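Local coordinates for protein polyhedrin (Uranotaenia sapphirina cypovirus, PDB 4ZQX) that forms the crystalline matrix of the polyhedra that encase and protect cypovirus particles, and binds ATP in its crystals, at residues V110-A115 and N147-L152; S143-K148 and K161-E166; K41-A46 and G53-S58. All coordinates share one frame; numbering follows the deposited sequence.

How the interactions relate
Interactions 1 and 2 are neighbours, their centres about 7 Å apart, and share Asn147 and Lys148, so the chain leads out of one into the other. They are joined further by a probable backbone bond, Val150 N to Ala162 O at 2.8 Å, and by the salt bridge from Lys161 NZ to Asp151 OD1, also 2.8 Å. Interaction 1 reaches the ATP pocket through Asp151 and Leu152; interaction 2 stands back from it, the side chain of Trp163 being about 13 Å from the nucleotide. Interaction 3 touches neither: its centre is about 19 Å from that of interaction 1 and about 17 Å from that of interaction 2. All three reach the same six-stranded antiparallel sheet.

Interaction 1: V110-A115 and N147-L152; sequences VDWNKA and NKFVDL. With ATP (adenosine-5'-triphosphate), chain B.
Trp112 and Phe149 both set CG anti to their own carbonyl carbon (chi1 -53° and -77°), and these rotations bring the indole and the phenyl ring together in a T-shaped pair. The edge of the indole's six-membered ring points at the phenyl face, with the planes at 69° and the centroids 5.5 Å apart. CE3 of Trp112 does the touching. It stands over the phenyl face towards the rim, 4.0 Å from CD2 of Phe149 and almost as close to CE2. The methyl of Ala115 meets the far end of the same ring obliquely, with CB 4.1 Å from CZ of Phe149; the two contacts adjoin along the CD2-CE2-CZ side and meet at CE2.

The chain makes a turn at 111-114: Lys114 N bonds back to Asp111 O at 3.0 Å, and Asp111 OD1 adds a weak Asx turn by accepting from Asn113 N. This loop links strand 101-107 of the six-stranded sheet to strand 116-120 of the three-stranded one, and Phe149 packs under it just before edge strand 150-152 begins. Val110 CB lies against one face of the indole, towards its rim, while Lys161 on the adjacent strand makes a cation-pi contact with Trp112.

Beyond Phe149 the chain runs into the nucleotide pocket. There the ribose ring oxygen lies beside backbone: O4' of ATP is 3.5 Å from Leu152 CA and equally far from Asp151 O. Leu152 CD2 comes within 4.1 Å of N3 of the adenine. The nucleotide is hydrogen-bonded to Ser154 OG and to the backbone N of Gly156 and Arg158, among others.

Interaction 2: S143-K148 and K161-E166; sequences SYKRNK and KAWYVE
Lys148 and Trp163 mark the nearest approach of the two backbones, their CA atoms 7.5 Å apart, where an irregular loop passes beside an extended strand. The loop turns back sharply here. Lys148 N bonds to Lys145 O at 2.9 Å, and Arg146, with positive phi (48°) and strongly negative psi, followed by the near-helical Asn147, makes the bend a type II' beta turn. From the two ends of this turn, Lys145 offers its side chain and Lys148 its carbonyl oxygen to Trp163.

Lys145 lays its aliphatic chain across one indole face. A bend at chi2 (-49°) turns the chain, and the rest runs fully extended from the five-membered ring onto the six-membered one: CG is near CD1 and NE1, CD near CE2, and CE over the benzo ring. That last methylene makes a CH-pi contact, with CE 3.7 Å from the centroid of the six-membered ring of Trp163 and 19° off its normal.

Strand 160-166 lies between edge strand 150-152 and strand 101-107 in the six-stranded antiparallel sheet, so the loop is packing on a side chain that rises from the sheet near one margin. Trp163 also touches Ile117 of the three-stranded sheet.

The ammonium group passes beyond the rim, NZ of Lys145 lying 3.5 Å from CZ2 of Trp163, and is bonded to Cys142 O, which anchors the end of the chain. At the indole edge, in its plane, Lys148 O comes 3.8 Å from CD1 of Trp163. The side chain of Lys148 leads away from the tryptophan.

Interaction 3: K41-A46 and G53-S58; sequences KSFHFA and GVIKSS
Gly53 lies directly under the ring of Phe45. Its CA is 3.7 Å from the ring centroid and only 2° off the normal, a CH-pi contact so well centred that all six ring carbons are nearly equidistant from it. With no side chain at Gly53, the phenyl face rests on its CA.

Val54 comes next, and its side chain is directed away from strand 41-46. What it offers Phe45 is backbone: Val54 N is 4.0 Å from CZ of that ring, approaching obliquely.

Ile55 turns back towards the strand and reaches both phenylalanines with one branch. Its CG1 lies near the plane of the Phe45 ring, at the edge, 4.1 Å from CZ. Extended at chi2, the branch carries onward and puts the terminal methyl over Phe43, where CD1 of Ile55 is 4.0 Å from the ring centroid and 19° off the normal. The nearest ring atom is CG of Phe43, 3.7 Å from that methyl, so the methyl sits towards the root of the ring. Phe43 and Phe45 both set CG anti to the carbonyl carbon, which leans the two rings the same way along the strand.

At Lys56 the chain leaves the strand. NZ of this lysine forms salt bridges with Glu72 and with Glu206 of the second subunit.

Strand 40-47 runs in the six-stranded sheet between strands 27-34 and 207-211, whereas strand 50-55 is an outer strand of the three-stranded sheet. The two are therefore packed face to face across a beta sandwich, where the axes of 41-46 and 53-55 come within 8.3 Å at 145°, with Ile55 also touching Ile31 of strand 27-34 and Ser57, beyond it, packing against helix 72-83.

Interaction 1: V110-A115 and N147-L152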
loop_
_atom_site.group_PDB
_atom_site.type_symbol
_atom_site.label_atom_id
_atom_site.label_comp_id
_atom_site.label_asym_id
_atom_site.label_seq_id
_atom_site.Cartn_x
_atom_site.Cartn_y
_atom_site.Cartn_z
ATOM N N VAL A 110 0.320 -23.141 -2.275
ATOM C CA VAL A 110 -0.859 -22.535 -1.666
ATOM C C VAL A 110 -1.614 -23.468 -0.724
ATOM O O VAL A 110 -1.726 -24.658 -0.971
ATOM C CB VAL A 110 -1.819 -22.059 -2.778
ATOM C CG1 VAL A 110 -3.163 -21.529 -2.209
ATOM C CG2 VAL A 110 -1.128 -21.027 -3.668
ATOM N N ASP A 111 -2.132 -22.908 0.365
ATOM C CA ASP A 111 -3.041 -23.642 1.236
ATOM C C ASP A 111 -4.437 -23.549 0.614
ATOM O O ASP A 111 -5.174 -22.572 0.833
ATOM C CB ASP A 111 -3.060 -23.061 2.648
ATOM C CG ASP A 111 -3.891 -23.902 3.608
ATOM O OD1 ASP A 111 -4.673 -24.766 3.140
ATOM O OD2 ASP A 111 -3.762 -23.706 4.833
ATOM N N TRP A 112 -4.796 -24.555 -0.178
ATOM C CA TRP A 112 -6.068 -24.527 -0.895
ATOM C C TRP A 112 -7.273 -24.612 0.036
ATOM O O TRP A 112 -8.378 -24.251 -0.358
ATOM C CB TRP A 112 -6.127 -25.650 -1.942
ATOM C CG TRP A 112 -4.951 -25.629 -2.864
ATOM C CD1 TRP A 112 -3.916 -26.511 -2.884
ATOM C CD2 TRP A 112 -4.682 -24.668 -3.885
ATOM N NE1 TRP A 112 -3.011 -26.157 -3.855
ATOM C CE2 TRP A 112 -3.460 -25.031 -4.489
ATOM C CE3 TRP A 112 -5.360 -23.540 -4.354
ATOM C CZ2 TRP A 112 -2.894 -24.308 -5.537
ATOM C CZ3 TRP A 112 -4.790 -22.813 -5.404
ATOM C CH2 TRP A 112 -3.570 -23.217 -5.989
ATOM N N ASN A 113 -7.078 -25.083 1.266
ATOM C CA ASN A 113 -8.165 -25.087 2.233
ATOM C C ASN A 113 -8.557 -23.680 2.700
ATOM O O ASN A 113 -9.690 -23.453 3.149
ATOM C CB ASN A 113 -7.770 -25.904 3.458
ATOM C CG ASN A 113 -7.891 -27.390 3.231
ATOM O OD1 ASN A 113 -6.981 -28.026 2.693
ATOM N ND2 ASN A 113 -9.019 -27.959 3.663
ATOM N N LYS A 114 -7.622 -22.740 2.625
ATOM C CA LYS A 114 -7.795 -21.453 3.298
ATOM C C LYS A 114 -7.694 -20.246 2.371
ATOM O O LYS A 114 -7.906 -19.107 2.812
ATOM C CB LYS A 114 -6.783 -21.295 4.446
ATOM C CG LYS A 114 -6.982 -22.280 5.634
ATOM C CD LYS A 114 -8.390 -22.281 6.238
ATOM C CE LYS A 114 -8.826 -20.942 6.792
ATOM N NZ LYS A 114 -8.228 -20.621 8.122
ATOM N N ALA A 115 -7.364 -20.467 1.102
ATOM C CA ALA A 115 -7.336 -19.356 0.153
ATOM C C ALA A 115 -8.738 -18.770 0.053
ATOM O O ALA A 115 -9.707 -19.514 -0.114
ATOM C CB ALA A 115 -6.841 -19.821 -1.192
ATOM N N ASN A 147 -12.534 -26.944 -2.959
ATOM C CA ASN A 147 -12.634 -27.813 -4.137
ATOM C C ASN A 147 -13.417 -27.215 -5.315
ATOM O O ASN A 147 -13.580 -27.860 -6.350
ATOM C CB ASN A 147 -13.165 -29.201 -3.753
ATOM C CG ASN A 147 -12.112 -30.034 -3.094
ATOM O OD1 ASN A 147 -11.238 -30.603 -3.763
ATOM N ND2 ASN A 147 -12.145 -30.074 -1.777
ATOM N N LYS A 148 -13.859 -25.972 -5.169
ATOM C CA LYS A 148 -14.472 -25.245 -6.265
ATOM C C LYS A 148 -13.411 -24.550 -7.144
ATOM O O LYS A 148 -13.742 -24.017 -8.205
ATOM C CB LYS A 148 -15.523 -24.261 -5.748
ATOM C CG LYS A 148 -16.749 -24.953 -5.175
ATOM C CD LYS A 148 -17.751 -24.004 -4.551
ATOM C CE LYS A 148 -19.024 -24.764 -4.197
ATOM N NZ LYS A 148 -19.936 -23.967 -3.348
ATOM N N PHE A 149 -12.147 -24.568 -6.718
ATOM C CA PHE A 149 -11.050 -24.206 -7.625
ATOM C C PHE A 149 -10.981 -25.217 -8.769
ATOM O O PHE A 149 -11.230 -26.407 -8.573
ATOM C CB PHE A 149 -9.684 -24.166 -6.912
ATOM C CG PHE A 149 -9.458 -22.930 -6.077
ATOM C CD1 PHE A 149 -9.316 -21.689 -6.676
ATOM C CD2 PHE A 149 -9.341 -23.025 -4.708
ATOM C CE1 PHE A 149 -9.101 -20.554 -5.913
ATOM C CE2 PHE A 149 -9.127 -21.905 -3.934
ATOM C CZ PHE A 149 -8.995 -20.661 -4.537
ATOM N N VAL A 150 -10.600 -24.738 -9.952
ATOM C CA VAL A 150 -10.498 -25.556 -11.146
ATOM C C VAL A 150 -9.004 -25.836 -11.393
ATOM O O VAL A 150 -8.210 -24.910 -11.434
ATOM C CB VAL A 150 -11.086 -24.784 -12.349
ATOM C CG1 VAL A 150 -10.901 -25.562 -13.649
ATOM C CG2 VAL A 150 -12.567 -24.469 -12.116
ATOM N N ASP A 151 -8.625 -27.097 -11.563
ATOM C CA ASP A 151 -7.215 -27.450 -11.767
ATOM C C ASP A 151 -6.808 -27.156 -13.197
ATOM O O ASP A 151 -7.589 -27.438 -14.116
ATOM C CB ASP A 151 -6.938 -28.940 -11.487
ATOM C CG ASP A 151 -7.242 -29.344 -10.063
ATOM O OD1 ASP A 151 -7.380 -28.466 -9.184
ATOM O OD2 ASP A 151 -7.335 -30.563 -9.817
ATOM N N LEU A 152 -5.591 -26.615 -13.376
ATOM C CA LEU A 152 -5.038 -26.317 -14.696
ATOM C C LEU A 152 -3.590 -26.769 -14.766
ATOM O O LEU A 152 -2.928 -26.853 -13.738
ATOM C CB LEU A 152 -5.104 -24.823 -15.002
ATOM C CG LEU A 152 -6.486 -24.210 -15.222
ATOM C CD1 LEU A 152 -6.366 -22.723 -15.495
ATOM C CD2 LEU A 152 -7.244 -24.897 -16.369
HETATM P PG ATP B . 0.782 -30.326 -13.623
HETATM O O1G ATP B . -0.061 -31.571 -13.502
HETATM O O2G ATP B . 0.186 -29.067 -13.026
HETATM O O3G ATP B . 2.239 -30.538 -13.254
HETATM P PB ATP B . 0.694 -30.924 -16.445
HETATM O O1B ATP B . 1.323 -30.156 -17.585
HETATM O O2B ATP B . 1.230 -32.278 -16.057
HETATM O O3B ATP B . 0.724 -29.916 -15.183
HETATM P PA ATP B . -1.916 -32.226 -16.685
HETATM O O1A ATP B . -2.086 -32.769 -18.081
HETATM O O2A ATP B . -1.532 -33.165 -15.557
HETATM O O3A ATP B . -0.898 -30.965 -16.766
HETATM O "O5'" ATP B . -3.319 -31.513 -16.283
HETATM C "C5'" ATP B . -3.497 -30.876 -15.015
HETATM C "C4'" ATP B . -4.981 -30.593 -14.839
HETATM O "O4'" ATP B . -5.415 -29.631 -15.804
HETATM C "C3'" ATP B . -5.836 -31.832 -15.062
HETATM O "O3'" ATP B . -6.797 -31.924 -14.013
HETATM C "C2'" ATP B . -6.543 -31.593 -16.381
HETATM O "O2'" ATP B . -7.844 -32.189 -16.489
HETATM C "C1'" ATP B . -6.617 -30.076 -16.436
HETATM N N9 ATP B . -6.735 -29.635 -17.845
HETATM C C8 ATP B . -5.860 -29.885 -18.847
HETATM N N7 ATP B . -6.292 -29.339 -20.014
HETATM C C5 ATP B . -7.462 -28.734 -19.748
HETATM C C6 ATP B . -8.446 -27.975 -20.531
HETATM N N6 ATP B . -8.185 -27.791 -21.840
HETATM N N1 ATP B . -9.555 -27.505 -19.908
HETATM C C2 ATP B . -9.756 -27.722 -18.590
HETATM N N3 ATP B . -8.896 -28.412 -17.818
HETATM C C4 ATP B . -7.755 -28.930 -18.327
#

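Interaction 2: S143-K148 and K161-E166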
loop_
_atom_site.group_PDB
_atom_site.type_symbol
_atom_site.label_atom_id
_atom_site.label_comp_id
_atom_site.label_asym_id
_atom_site.label_seq_id
_atom_site.Cartn_x
_atom_site.Cartn_y
_atom_site.Cartn_z
ATOM N N SER A 143 -16.263 -17.225 0.832
ATOM C CA SER A 143 -15.066 -16.786 0.130
ATOM C C SER A 143 -14.011 -17.898 0.009
ATOM O O SER A 143 -13.108 -17.810 -0.822
ATOM C CB SER A 143 -14.449 -15.556 0.804
ATOM O OG SER A 143 -13.935 -15.870 2.087
ATOM N N TYR A 144 -14.126 -18.938 0.831
ATOM C CA TYR A 144 -13.184 -20.053 0.782
ATOM C C TYR A 144 -13.642 -21.025 -0.292
ATOM O O TYR A 144 -14.660 -21.681 -0.127
ATOM C CB TYR A 144 -13.132 -20.788 2.127
ATOM C CG TYR A 144 -12.641 -19.942 3.273
ATOM C CD1 TYR A 144 -11.288 -19.667 3.431
ATOM C CD2 TYR A 144 -13.524 -19.424 4.198
ATOM C CE1 TYR A 144 -10.833 -18.901 4.477
ATOM C CE2 TYR A 144 -13.075 -18.651 5.256
ATOM C CZ TYR A 144 -11.737 -18.383 5.376
ATOM O OH TYR A 144 -11.299 -17.619 6.426
ATOM N N LYS A 145 -12.920 -21.106 -1.398
ATOM C CA LYS A 145 -13.425 -21.858 -2.544
ATOM C C LYS A 145 -13.100 -23.347 -2.463
ATOM O O LYS A 145 -13.893 -24.179 -2.910
ATOM C CB LYS A 145 -12.913 -21.257 -3.860
ATOM C CG LYS A 145 -13.208 -19.771 -4.042
ATOM C CD LYS A 145 -14.663 -19.426 -3.764
ATOM C CE LYS A 145 -14.948 -17.960 -3.924
ATOM N NZ LYS A 145 -16.383 -17.706 -3.642
ATOM N N ARG A 146 -11.950 -23.677 -1.872
ATOM C CA ARG A 146 -11.534 -25.070 -1.680
ATOM C C ARG A 146 -11.682 -25.918 -2.959
ATOM O O ARG A 146 -11.011 -25.630 -3.952
ATOM C CB ARG A 146 -12.235 -25.687 -0.452
ATOM C CG ARG A 146 -12.056 -24.845 0.808
ATOM C CD ARG A 146 -12.445 -25.608 2.061
ATOM N NE ARG A 146 -12.853 -24.679 3.112
ATOM C CZ ARG A 146 -14.089 -24.195 3.227
ATOM N NH1 ARG A 146 -15.049 -24.586 2.384
ATOM N NH2 ARG A 146 -14.374 -23.328 4.180
ATOM N N ASN A 147 -12.534 -26.944 -2.959
ATOM C CA ASN A 147 -12.634 -27.813 -4.137
ATOM C C ASN A 147 -13.417 -27.215 -5.315
ATOM O O ASN A 147 -13.580 -27.860 -6.350
ATOM C CB ASN A 147 -13.165 -29.201 -3.753
ATOM C CG ASN A 147 -12.112 -30.034 -3.094
ATOM O OD1 ASN A 147 -11.238 -30.603 -3.763
ATOM N ND2 ASN A 147 -12.145 -30.074 -1.777
ATOM N N LYS A 148 -13.859 -25.972 -5.169
ATOM C CA LYS A 148 -14.472 -25.245 -6.265
ATOM C C LYS A 148 -13.411 -24.550 -7.144
ATOM O O LYS A 148 -13.742 -24.017 -8.205
ATOM C CB LYS A 148 -15.523 -24.261 -5.748
ATOM C CG LYS A 148 -16.749 -24.953 -5.175
ATOM C CD LYS A 148 -17.751 -24.004 -4.551
ATOM C CE LYS A 148 -19.024 -24.764 -4.197
ATOM N NZ LYS A 148 -19.936 -23.967 -3.348
ATOM N N LYS A 161 -4.153 -23.574 -9.958
ATOM C CA LYS A 161 -5.604 -23.659 -10.011
ATOM C C LYS A 161 -6.177 -22.287 -10.307
ATOM O O LYS A 161 -5.508 -21.272 -10.107
ATOM C CB LYS A 161 -6.182 -24.149 -8.677
ATOM C CG LYS A 161 -5.625 -25.479 -8.205
ATOM C CD LYS A 161 -6.382 -25.970 -6.968
ATOM C CE LYS A 161 -5.658 -27.095 -6.259
ATOM N NZ LYS A 161 -5.530 -28.324 -7.090
ATOM N N ALA A 162 -7.431 -22.262 -10.742
ATOM C CA ALA A 162 -8.091 -21.018 -11.073
ATOM C C ALA A 162 -9.514 -20.973 -10.537
ATOM O O ALA A 162 -10.092 -21.998 -10.174
ATOM C CB ALA A 162 -8.103 -20.821 -12.575
ATOM N N TRP A 163 -10.065 -19.766 -10.482
ATOM C CA TRP A 163 -11.473 -19.568 -10.131
ATOM C C TRP A 163 -12.067 -18.491 -11.045
ATOM O O TRP A 163 -11.384 -17.529 -11.393
ATOM C CB TRP A 163 -11.629 -19.213 -8.642
ATOM C CG TRP A 163 -13.069 -19.187 -8.198
ATOM C CD1 TRP A 163 -13.889 -20.264 -8.032
ATOM C CD2 TRP A 163 -13.862 -18.029 -7.885
ATOM N NE1 TRP A 163 -15.141 -19.853 -7.636
ATOM C CE2 TRP A 163 -15.149 -18.490 -7.527
ATOM C CE3 TRP A 163 -13.603 -16.651 -7.845
ATOM C CZ2 TRP A 163 -16.183 -17.627 -7.170
ATOM C CZ3 TRP A 163 -14.627 -15.789 -7.482
ATOM C CH2 TRP A 163 -15.901 -16.283 -7.136
ATOM N N TYR A 164 -13.330 -18.661 -11.442
ATOM C CA TYR A 164 -13.973 -17.762 -12.402
ATOM C C TYR A 164 -15.283 -17.257 -11.870
ATOM O O TYR A 164 -15.979 -17.978 -11.180
ATOM C CB TYR A 164 -14.241 -18.482 -13.727
ATOM C CG TYR A 164 -12.995 -19.034 -14.342
ATOM C CD1 TYR A 164 -12.192 -18.251 -15.157
ATOM C CD2 TYR A 164 -12.587 -20.329 -14.070
ATOM C CE1 TYR A 164 -11.033 -18.750 -15.699
ATOM C CE2 TYR A 164 -11.427 -20.832 -14.600
ATOM C CZ TYR A 164 -10.647 -20.036 -15.412
ATOM O OH TYR A 164 -9.467 -20.533 -15.942
ATOM N N VAL A 165 -15.613 -16.013 -12.193
ATOM C CA VAL A 165 -16.901 -15.456 -11.816
ATOM C C VAL A 165 -17.374 -14.463 -12.870
ATOM O O VAL A 165 -16.603 -13.689 -13.409
ATOM C CB VAL A 165 -16.875 -14.789 -10.397
ATOM C CG1 VAL A 165 -15.971 -13.563 -10.361
ATOM C CG2 VAL A 165 -18.283 -14.401 -9.962
ATOM N N GLU A 166 -18.662 -14.533 -13.165
ATOM C CA GLU A 166 -19.328 -13.608 -14.065
ATOM C C GLU A 166 -19.972 -12.518 -13.221
ATOM O O GLU A 166 -20.656 -12.806 -12.239
ATOM C CB GLU A 166 -20.399 -14.375 -14.856
ATOM C CG GLU A 166 -21.053 -13.603 -15.946
ATOM C CD GLU A 166 -22.057 -14.444 -16.734
ATOM O OE1 GLU A 166 -22.300 -15.623 -16.390
ATOM O OE2 GLU A 166 -22.604 -13.916 -17.712
#

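Interaction 3: K41-A46 and G53-S58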
loop_
_atom_site.group_PDB
_atom_site.type_symbol
_atom_site.label_atom_id
_atom_site.label_comp_id
_atom_site.label_asym_id
_atom_site.label_seq_id
_atom_site.Cartn_x
_atom_site.Cartn_y
_atom_site.Cartn_z
ATOM N N LYS A 41 -7.505 -6.389 -18.422
ATOM C CA LYS A 41 -6.596 -5.772 -17.470
ATOM C C LYS A 41 -6.107 -6.879 -16.552
ATOM O O LYS A 41 -6.906 -7.662 -16.056
ATOM C CB LYS A 41 -7.342 -4.707 -16.671
ATOM C CG LYS A 41 -6.547 -3.509 -16.329
ATOM C CD LYS A 41 -7.434 -2.348 -15.871
ATOM C CE LYS A 41 -6.658 -1.484 -14.919
ATOM N NZ LYS A 41 -7.395 -0.285 -14.491
ATOM N N SER A 42 -4.798 -6.980 -16.355
ATOM C CA SER A 42 -4.255 -7.996 -15.441
ATOM C C SER A 42 -3.534 -7.340 -14.279
ATOM O O SER A 42 -2.918 -6.296 -14.437
ATOM C CB SER A 42 -3.316 -8.970 -16.145
ATOM O OG SER A 42 -2.165 -8.309 -16.625
ATOM N N PHE A 43 -3.630 -7.978 -13.115
ATOM C CA PHE A 43 -3.033 -7.501 -11.877
ATOM C C PHE A 43 -2.237 -8.656 -11.309
ATOM O O PHE A 43 -2.789 -9.746 -11.117
ATOM C CB PHE A 43 -4.113 -7.117 -10.855
ATOM C CG PHE A 43 -5.126 -6.102 -11.362
ATOM C CD1 PHE A 43 -6.225 -6.512 -12.103
ATOM C CD2 PHE A 43 -4.990 -4.746 -11.075
ATOM C CE1 PHE A 43 -7.173 -5.583 -12.565
ATOM C CE2 PHE A 43 -5.935 -3.811 -11.531
ATOM C CZ PHE A 43 -7.022 -4.240 -12.281
ATOM N N HIS A 44 -0.951 -8.433 -11.056
ATOM C CA HIS A 44 -0.086 -9.471 -10.489
ATOM C C HIS A 44 0.368 -9.156 -9.069
ATOM O O HIS A 44 0.859 -8.052 -8.806
ATOM C CB HIS A 44 1.159 -9.686 -11.353
ATOM C CG HIS A 44 2.140 -10.615 -10.718
ATOM N ND1 HIS A 44 3.277 -10.176 -10.073
ATOM C CD2 HIS A 44 2.120 -11.962 -10.570
ATOM C CE1 HIS A 44 3.930 -11.215 -9.580
ATOM N NE2 HIS A 44 3.245 -12.308 -9.859
ATOM N N PHE A 45 0.241 -10.144 -8.178
ATOM C CA PHE A 45 0.690 -10.033 -6.787
ATOM C C PHE A 45 1.482 -11.277 -6.456
ATOM O O PHE A 45 1.202 -12.347 -6.984
ATOM C CB PHE A 45 -0.486 -9.989 -5.801
ATOM C CG PHE A 45 -1.443 -8.858 -6.029
ATOM C CD1 PHE A 45 -2.485 -8.994 -6.931
ATOM C CD2 PHE A 45 -1.323 -7.670 -5.319
ATOM C CE1 PHE A 45 -3.383 -7.952 -7.141
ATOM C CE2 PHE A 45 -2.214 -6.623 -5.529
ATOM C CZ PHE A 45 -3.248 -6.769 -6.432
ATOM N N ALA A 46 2.435 -11.155 -5.547
ATOM C CA ALA A 46 3.206 -12.312 -5.096
ATOM C C ALA A 46 3.724 -12.126 -3.681
ATOM O O ALA A 46 4.045 -11.013 -3.267
ATOM C CB ALA A 46 4.375 -12.556 -6.037
ATOM N N GLY A 53 -4.148 -9.624 -2.264
ATOM C CA GLY A 53 -4.535 -9.017 -3.522
ATOM C C GLY A 53 -5.740 -8.131 -3.289
ATOM O O GLY A 53 -6.857 -8.620 -3.162
ATOM N N VAL A 54 -5.501 -6.829 -3.184
ATOM C CA VAL A 54 -6.534 -5.876 -2.782
ATOM C C VAL A 54 -6.684 -4.866 -3.889
ATOM O O VAL A 54 -5.727 -4.159 -4.209
ATOM C CB VAL A 54 -6.140 -5.142 -1.474
ATOM C CG1 VAL A 54 -7.216 -4.122 -1.080
ATOM C CG2 VAL A 54 -5.881 -6.163 -0.362
ATOM N N ILE A 55 -7.885 -4.811 -4.471
ATOM C CA ILE A 55 -8.164 -3.956 -5.616
ATOM C C ILE A 55 -9.406 -3.106 -5.355
ATOM O O ILE A 55 -10.477 -3.630 -5.044
ATOM C CB ILE A 55 -8.375 -4.789 -6.905
ATOM C CG1 ILE A 55 -7.169 -5.706 -7.154
ATOM C CG2 ILE A 55 -8.588 -3.862 -8.105
ATOM C CD1 ILE A 55 -7.299 -6.628 -8.361
ATOM N N LYS A 56 -9.248 -1.791 -5.493
ATOM C CA LYS A 56 -10.348 -0.851 -5.354
ATOM C C LYS A 56 -11.281 -0.943 -6.555
ATOM O O LYS A 56 -10.876 -1.319 -7.661
ATOM C CB LYS A 56 -9.794 0.572 -5.266
ATOM C CG LYS A 56 -8.903 0.795 -4.049
ATOM C CD LYS A 56 -8.079 2.074 -4.122
ATOM C CE LYS A 56 -8.924 3.321 -4.079
ATOM N NZ LYS A 56 -8.084 4.554 -4.004
ATOM N N SER A 57 -12.530 -0.565 -6.362
ATOM C CA SER A 57 -13.468 -0.584 -7.475
ATOM C C SER A 57 -13.021 0.344 -8.621
ATOM O O SER A 57 -13.251 0.046 -9.790
ATOM C CB SER A 57 -14.856 -0.198 -6.982
ATOM O OG SER A 57 -14.835 1.102 -6.429
ATOM N N SER A 58 -12.379 1.461 -8.293
ATOM C CA SER A 58 -11.893 2.395 -9.326
ATOM C C SER A 58 -10.768 1.794 -10.191
ATOM O O SER A 58 -10.611 2.148 -11.361
ATOM C CB SER A 58 -11.427 3.727 -8.699
ATOM O OG SER A 58 -10.324 3.545 -7.827
#